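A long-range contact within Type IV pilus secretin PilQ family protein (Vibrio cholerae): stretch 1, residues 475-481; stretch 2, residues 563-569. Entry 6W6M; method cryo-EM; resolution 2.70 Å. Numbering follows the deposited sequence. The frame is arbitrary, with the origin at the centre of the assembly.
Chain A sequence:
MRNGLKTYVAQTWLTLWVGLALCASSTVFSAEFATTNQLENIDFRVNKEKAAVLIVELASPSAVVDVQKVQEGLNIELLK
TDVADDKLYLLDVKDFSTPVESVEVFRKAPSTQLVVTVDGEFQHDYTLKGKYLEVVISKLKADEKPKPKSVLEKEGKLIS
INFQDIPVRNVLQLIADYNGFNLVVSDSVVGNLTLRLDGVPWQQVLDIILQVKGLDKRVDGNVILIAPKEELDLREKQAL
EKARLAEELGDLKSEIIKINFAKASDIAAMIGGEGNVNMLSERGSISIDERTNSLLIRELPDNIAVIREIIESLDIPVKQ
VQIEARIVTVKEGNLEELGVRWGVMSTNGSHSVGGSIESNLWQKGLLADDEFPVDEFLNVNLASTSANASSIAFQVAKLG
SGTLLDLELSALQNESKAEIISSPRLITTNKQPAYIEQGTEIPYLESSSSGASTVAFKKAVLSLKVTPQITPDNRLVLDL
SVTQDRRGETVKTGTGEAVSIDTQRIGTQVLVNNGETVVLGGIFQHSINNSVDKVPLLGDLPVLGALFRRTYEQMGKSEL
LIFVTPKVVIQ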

ATOM      1  N   ARG A 475      37.621 -31.950  35.690  1.00 84.52           N
ATOM      2  CA  ARG A 475      37.506 -31.885  34.240  1.00 84.52           C
ATOM      3  C   ARG A 475      36.608 -30.727  33.841  1.00 84.52           C
ATOM      4  O   ARG A 475      35.789 -30.266  34.633  1.00 84.52           O
ATOM      5  CB  ARG A 475      36.932 -33.175  33.669  1.00 84.52           C
ATOM      6  CG  ARG A 475      37.895 -34.319  33.560  1.00 84.52           C
ATOM      7  CD  ARG A 475      37.136 -35.533  33.114  1.00 84.52           C
ATOM      8  NE  ARG A 475      37.997 -36.664  32.823  1.00 84.52           N
ATOM      9  CZ  ARG A 475      37.544 -37.825  32.374  1.00 84.52           C
ATOM     10  NH1 ARG A 475      38.384 -38.819  32.125  1.00 84.52           N
ATOM     11  NH2 ARG A 475      36.246 -37.988  32.170  1.00 84.52           N
ATOM     12  N   LEU A 476      36.755 -30.276  32.599  1.00 75.24           N
ATOM     13  CA  LEU A 476      35.976 -29.176  32.054  1.00 75.24           C
ATOM     14  C   LEU A 476      35.268 -29.604  30.778  1.00 75.24           C
ATOM     15  O   LEU A 476      35.809 -30.368  29.977  1.00 75.24           O
ATOM     16  CB  LEU A 476      36.862 -27.970  31.733  1.00 75.24           C
ATOM     17  CG  LEU A 476      37.410 -26.991  32.768  1.00 75.24           C
ATOM     18  CD1 LEU A 476      36.301 -26.406  33.580  1.00 75.24           C
ATOM     19  CD2 LEU A 476      38.460 -27.615  33.645  1.00 75.24           C
ATOM     20  N   VAL A 477      34.060 -29.091  30.587  1.00 71.64           N
ATOM     21  CA  VAL A 477      33.338 -29.187  29.324  1.00 71.64           C
ATOM     22  C   VAL A 477      33.304 -27.776  28.757  1.00 71.64           C
ATOM     23  O   VAL A 477      32.778 -26.861  29.395  1.00 71.64           O
ATOM     24  CB  VAL A 477      31.923 -29.752  29.491  1.00 71.64           C
ATOM     25  CG1 VAL A 477      31.191 -29.712  28.176  1.00 71.64           C
ATOM     26  CG2 VAL A 477      31.964 -31.155  30.023  1.00 71.64           C
ATOM     27  N   LEU A 478      33.866 -27.583  27.568  1.00 69.35           N
ATOM     28  CA  LEU A 478      33.977 -26.257  26.972  1.00 69.35           C
ATOM     29  C   LEU A 478      33.140 -26.157  25.708  1.00 69.35           C
ATOM     30  O   LEU A 478      33.270 -26.998  24.813  1.00 69.35           O
ATOM     31  CB  LEU A 478      35.434 -25.930  26.654  1.00 69.35           C
ATOM     32  CG  LEU A 478      36.440 -25.788  27.797  1.00 69.35           C
ATOM     33  CD1 LEU A 478      37.822 -25.613  27.244  1.00 69.35           C
ATOM     34  CD2 LEU A 478      36.102 -24.639  28.705  1.00 69.35           C
ATOM     35  N   ASP A 479      32.301 -25.119  25.628  1.00 70.10           N
ATOM     36  CA  ASP A 479      31.649 -24.718  24.350  1.00 70.10           C
ATOM     37  C   ASP A 479      32.463 -23.603  23.684  1.00 70.10           C
ATOM     38  O   ASP A 479      32.475 -22.485  24.222  1.00 70.10           O
ATOM     39  CB  ASP A 479      30.210 -24.253  24.582  1.00 70.10           C
ATOM     40  CG  ASP A 479      29.231 -25.389  24.822  1.00 70.10           C
ATOM     41  OD1 ASP A 479      29.554 -26.531  24.440  1.00 70.10           O
ATOM     42  OD2 ASP A 479      28.154 -25.120  25.388  1.00 70.10           O
ATOM     43  N   LEU A 480      33.097 -23.902  22.547  1.00 63.08           N
ATOM     44  CA  LEU A 480      34.265 -23.123  22.056  1.00 63.08           C
ATOM     45  C   LEU A 480      33.924 -22.504  20.697  1.00 63.08           C
ATOM     46  O   LEU A 480      33.399 -23.229  19.836  1.00 63.08           O
ATOM     47  CB  LEU A 480      35.466 -24.066  21.931  1.00 30.00           C
ATOM     48  CG  LEU A 480      35.978 -24.658  23.240  1.00 30.00           C
ATOM     49  CD1 LEU A 480      37.068 -25.683  22.974  1.00 30.00           C
ATOM     50  CD2 LEU A 480      36.489 -23.565  24.164  1.00 30.00           C
ATOM     51  N   SER A 481      34.227 -21.216  20.518  1.00 57.57           N
ATOM     52  CA  SER A 481      34.380 -20.624  19.163  1.00 57.57           C
ATOM     53  C   SER A 481      35.703 -19.859  19.084  1.00 57.57           C
ATOM     54  O   SER A 481      35.918 -18.975  19.925  1.00 57.57           O
ATOM     55  CB  SER A 481      33.216 -19.728  18.836  1.00 57.57           C
ATOM     56  OG  SER A 481      32.519 -20.202  17.697  1.00 57.57           O
TER
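Stretch 2 563-569: FVTPKVV

Stretch 2 packs on stretch 1 through apolar side chains alone, one strand laid across another with no hydrogen bond between them. Both backbones are extended. Residues 475-481 are strand throughout, and stretch 2 enters as a strand that began earlier in the chain. The angle between the two N-to-C directions is 126°, so the strands run in roughly opposed senses but cross obliquely. Their axes come no closer than 8.4 Å. That spacing is too wide for backbone pairing and leaves room for a layer of side chains.

The alternation of a strand sorts the residues. Leu476, Leu478 and Leu480 point toward stretch 2, and Val564, Pro566 and Val568 point toward stretch 1. The pairing runs in opposite senses along the two strands: as stretch 1 goes from Leu476 to Leu480, the facing residue in stretch 2 goes from Pro566 back to Val564. Leu476 lies against Pro566, with CA atoms 7.7 Å apart, and Leu476 CG is 4.2 Å from Pro566 CB. Leu476 CD2 also reaches Val568 CG2 at 4.4 Å. Leu478 bridges two residues: its CD1 is 4.3 Å from Val564 CG2 and 4.3 Å from Pro566 CG. At the far end, Leu480 CD1 meets Val564 CG1 at 4.4 Å, although the CA atoms of Leu480 and Val564 are 9.5 Å apart. Arg475, Thr565 and Lys567 point away. The contact buries 233 Å², both sides summed.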

ATOM      1  N   PHE A 563      45.193 -25.052  19.522  1.00 60.18           N
ATOM      2  CA  PHE A 563      45.279 -25.647  20.850  1.00 60.18           C
ATOM      3  C   PHE A 563      44.406 -24.884  21.837  1.00 60.18           C
ATOM      4  O   PHE A 563      44.116 -23.705  21.650  1.00 60.18           O
ATOM      5  CB  PHE A 563      46.708 -25.634  21.408  1.00 60.18           C
ATOM      6  CG  PHE A 563      47.718 -26.302  20.546  1.00 60.18           C
ATOM      7  CD1 PHE A 563      48.360 -25.606  19.547  1.00 60.18           C
ATOM      8  CD2 PHE A 563      48.063 -27.613  20.760  1.00 60.18           C
ATOM      9  CE1 PHE A 563      49.302 -26.215  18.762  1.00 60.18           C
ATOM     10  CE2 PHE A 563      49.004 -28.224  19.974  1.00 60.18           C
ATOM     11  CZ  PHE A 563      49.624 -27.521  18.975  1.00 60.18           C
ATOM     12  N   VAL A 564      44.040 -25.550  22.932  1.00 63.08           N
ATOM     13  CA  VAL A 564      43.340 -24.901  24.033  1.00 63.08           C
ATOM     14  C   VAL A 564      43.775 -25.547  25.337  1.00 63.08           C
ATOM     15  O   VAL A 564      44.074 -26.740  25.388  1.00 63.08           O
ATOM     16  CB  VAL A 564      41.804 -24.955  23.857  1.00 63.08           C
ATOM     17  CG1 VAL A 564      41.296 -26.366  23.865  1.00 63.08           C
ATOM     18  CG2 VAL A 564      41.128 -24.165  24.935  1.00 63.08           C
ATOM     19  N   THR A 565      43.832 -24.743  26.397  1.00 68.54           N
ATOM     20  CA  THR A 565      44.191 -25.234  27.724  1.00 68.54           C
ATOM     21  C   THR A 565      43.469 -24.460  28.823  1.00 68.54           C
ATOM     22  O   THR A 565      43.712 -23.266  29.005  1.00 68.54           O
ATOM     23  CB  THR A 565      45.705 -25.176  27.935  1.00 68.54           C
ATOM     24  OG1 THR A 565      46.016 -25.455  29.301  1.00 68.54           O
ATOM     25  CG2 THR A 565      46.257 -23.836  27.562  1.00 68.54           C
ATOM     26  N   PRO A 566      42.574 -25.101  29.562  1.00 73.24           N
ATOM     27  CA  PRO A 566      41.889 -24.435  30.669  1.00 73.24           C
ATOM     28  C   PRO A 566      42.598 -24.668  31.999  1.00 73.24           C
ATOM     29  O   PRO A 566      43.571 -25.410  32.093  1.00 73.24           O
ATOM     30  CB  PRO A 566      40.517 -25.107  30.654  1.00 73.24           C
ATOM     31  CG  PRO A 566      40.816 -26.475  30.223  1.00 73.24           C
ATOM     32  CD  PRO A 566      41.989 -26.418  29.285  1.00 73.24           C
ATOM     33  N   LYS A 567      42.146 -23.939  33.018  1.00 76.13           N
ATOM     34  CA  LYS A 567      42.719 -23.999  34.362  1.00 76.13           C
ATOM     35  C   LYS A 567      41.768 -23.384  35.384  1.00 76.13           C
ATOM     36  O   LYS A 567      41.194 -22.326  35.145  1.00 76.13           O
ATOM     37  CB  LYS A 567      44.048 -23.238  34.408  1.00 76.13           C
ATOM     38  CG  LYS A 567      44.884 -23.501  35.647  1.00 76.13           C
ATOM     39  CD  LYS A 567      45.254 -24.970  35.755  1.00 76.13           C
ATOM     40  CE  LYS A 567      46.163 -25.226  36.945  1.00 76.13           C
ATOM     41  NZ  LYS A 567      46.479 -26.673  37.094  1.00 76.13           N
ATOM     42  N   VAL A 568      41.611 -24.044  36.526  1.00 77.77           N
ATOM     43  CA  VAL A 568      40.738 -23.556  37.587  1.00 77.77           C
ATOM     44  C   VAL A 568      41.572 -22.719  38.539  1.00 77.77           C
ATOM     45  O   VAL A 568      42.596 -23.185  39.050  1.00 77.77           O
ATOM     46  CB  VAL A 568      40.042 -24.704  38.328  1.00 77.77           C
ATOM     47  CG1 VAL A 568      39.248 -24.167  39.489  1.00 77.77           C
ATOM     48  CG2 VAL A 568      39.137 -25.462  37.388  1.00 77.77           C
ATOM     49  N   VAL A 569      41.145 -21.482  38.769  1.00 81.43           N
ATOM     50  CA  VAL A 569      41.877 -20.584  39.652  1.00 81.43           C
ATOM     51  C   VAL A 569      41.621 -21.000  41.094  1.00 81.43           C
ATOM     52  O   VAL A 569      40.491 -20.923  41.587  1.00 81.43           O
ATOM     53  CB  VAL A 569      41.470 -19.128  39.407  1.00 81.43           C
ATOM     54  CG1 VAL A 569      42.139 -18.224  40.404  1.00 81.43           C
ATOM     55  CG2 VAL A 569      41.824 -18.714  37.995  1.00 81.43           C
TER